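Local structure of lyase/mutase (Burkholderia cenocepacia, 4LSB) at residues L54-A59 with V92-E97. The protein belongs to the phosphoenolpyruvate phosphomutase family of lyases and mutases, enzymes built on a TIM-barrel fold, and binds a magnesium ion. Sequence-based numbering, arbitrary orientation.
Sequences LATTSA and VSADLE. With MG (magnesium ion), chain E.
Ser58 meets the carboxylate of Asp95 with two donors, its backbone N at 3.1 Å and its OG at 2.9 Å from Asp95 OD2. Both come from the same face of the carboxylate, meeting OD2 from above its plane. Asp95 CG lies anti to its backbone N (chi1 177°), which carries the carboxylate across to the start of helix 58-64. Its other oxygen, OD1, accepts from Glu97 N at 3.2 Å in an Asx turn and from a water on the metal, so both ends of the group are held. Ser58 OG and Glu97 OE2 bind the magnesium ion at 2.4 and 2.1 Å, and three waters are also ligands; Asp95 does not bind the metal itself but, from the second shell, probably helps to position Ser58 and one metal water. Glu97 reaches the ion through a chain bent at chi2.

Further back, Thr56 OG1 takes over from the backbone pairing by accepting from Asp95 N at 2.9 Å, a nearly straight bond (163°), while its CG2 touches Val92 CG1 at 4.0 Å, the two side chains crossing at about a right angle. Parallel pairing supplies the base: Ser93 N donates to Leu54 O, and Ser93 O accepts from Thr56 N.

The metal site therefore sits at the C-terminal ends of adjacent barrel strands 54-55 and 92-95. Helix 74-88 packs on Thr56 and Val92, helix 40-48 on Leu54, and strand 121-125 flanks 92-95 on its other edge.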
loop_
_atom_site.group_PDB
_atom_site.type_symbol
_atom_site.label_atom_id
_atom_site.label_comp_id
_atom_site.label_asym_id
_atom_site.label_seq_id
_atom_site.Cartn_x
_atom_site.Cartn_y
_atom_site.Cartn_z
ATOM N N LEU B 54 3.674 6.030 15.614
ATOM C CA LEU B 54 3.250 6.180 14.196
ATOM C C LEU B 54 2.133 7.218 14.122
ATOM O O LEU B 54 1.387 7.387 15.082
ATOM C CB LEU B 54 2.733 4.811 13.654
ATOM C CG LEU B 54 3.685 3.634 13.833
ATOM C CD1 LEU B 54 2.991 2.342 13.449
ATOM C CD2 LEU B 54 4.915 3.806 13.006
ATOM N N ALA B 55 2.000 7.882 12.965
ATOM C CA ALA B 55 0.910 8.770 12.707
ATOM C C ALA B 55 0.219 8.358 11.418
ATOM O O ALA B 55 0.853 8.054 10.380
ATOM C CB ALA B 55 1.395 10.206 12.603
ATOM N N THR B 56 -1.095 8.402 11.425
ATOM C CA THR B 56 -1.819 8.092 10.195
ATOM C C THR B 56 -1.707 9.299 9.282
ATOM O O THR B 56 -1.255 10.393 9.709
ATOM C CB THR B 56 -3.270 7.719 10.462
ATOM O OG1 THR B 56 -3.945 8.823 10.995
ATOM C CG2 THR B 56 -3.375 6.539 11.427
ATOM N N THR B 57 -1.977 9.080 8.003
ATOM C CA THR B 57 -1.886 10.115 6.977
ATOM C C THR B 57 -3.144 9.975 6.127
ATOM O O THR B 57 -3.335 8.992 5.437
ATOM C CB THR B 57 -0.608 9.987 6.107
ATOM O OG1 THR B 57 -0.733 10.754 4.915
ATOM C CG2 THR B 57 -0.291 8.542 5.746
ATOM N N SER B 58 -4.043 10.929 6.271
ATOM C CA SER B 58 -5.238 10.966 5.438
ATOM C C SER B 58 -4.845 10.977 3.933
ATOM O O SER B 58 -5.547 10.405 3.100
ATOM C CB SER B 58 -6.091 12.217 5.792
ATOM O OG SER B 58 -5.326 13.406 5.524
ATOM N N ALA B 59 -3.720 11.582 3.583
ATOM C CA ALA B 59 -3.269 11.624 2.195
ATOM C C ALA B 59 -2.770 10.283 1.675
ATOM O O ALA B 59 -3.136 9.872 0.553
ATOM C CB ALA B 59 -2.151 12.622 2.017
ATOM N N VAL B 92 -0.257 5.287 18.341
ATOM C CA VAL B 92 -0.723 5.875 17.082
ATOM C C VAL B 92 -1.412 7.212 17.323
ATOM O O VAL B 92 -2.376 7.311 18.080
ATOM C CB VAL B 92 -1.708 4.942 16.345
ATOM C CG1 VAL B 92 -2.304 5.627 15.134
ATOM C CG2 VAL B 92 -1.020 3.670 15.933
ATOM N N SER B 93 -0.897 8.243 16.682
ATOM C CA SER B 93 -1.537 9.530 16.602
ATOM C C SER B 93 -2.299 9.590 15.317
ATOM O O SER B 93 -1.725 9.446 14.233
ATOM C CB SER B 93 -0.516 10.668 16.590
ATOM O OG SER B 93 -1.190 11.884 16.887
ATOM N N ALA B 94 -3.588 9.864 15.428
ATOM C CA ALA B 94 -4.473 9.857 14.291
ATOM C C ALA B 94 -4.697 11.213 13.688
ATOM O O ALA B 94 -5.046 12.158 14.355
ATOM C CB ALA B 94 -5.813 9.298 14.731
ATOM N N ASP B 95 -4.566 11.281 12.385
ATOM C CA ASP B 95 -4.970 12.435 11.618
ATOM C C ASP B 95 -6.504 12.388 11.531
ATOM O O ASP B 95 -7.033 11.470 10.931
ATOM C CB ASP B 95 -4.339 12.307 10.255
ATOM C CG ASP B 95 -4.714 13.408 9.312
ATOM O OD1 ASP B 95 -5.496 14.336 9.669
ATOM O OD2 ASP B 95 -4.135 13.333 8.213
ATOM N N LEU B 96 -7.171 13.354 12.171
ATOM C CA LEU B 96 -8.649 13.388 12.283
ATOM C C LEU B 96 -9.193 14.597 11.569
ATOM O O LEU B 96 -10.259 15.133 11.917
ATOM C CB LEU B 96 -9.053 13.422 13.738
ATOM C CG LEU B 96 -8.565 12.220 14.489
ATOM C CD1 LEU B 96 -8.783 12.424 15.978
ATOM C CD2 LEU B 96 -9.195 10.948 13.937
ATOM N N GLU B 97 -8.440 15.020 10.560
ATOM C CA GLU B 97 -8.851 16.102 9.652
ATOM C C GLU B 97 -9.348 17.279 10.505
ATOM O O GLU B 97 -8.705 17.653 11.490
ATOM C CB GLU B 97 -9.976 15.592 8.728
ATOM C CG GLU B 97 -9.691 14.252 8.063
ATOM C CD GLU B 97 -9.014 14.427 6.725
ATOM O OE1 GLU B 97 -9.635 14.098 5.684
ATOM O OE2 GLU B 97 -7.879 14.912 6.740
HETATM MG MG MG E . -6.350 15.591 5.501
HETATM O O HOH W 1 -5.285 16.130 7.608
HETATM O O HOH W 2 -7.199 17.602 5.579
HETATM O O HOH W 3 -4.611 16.084 4.578
#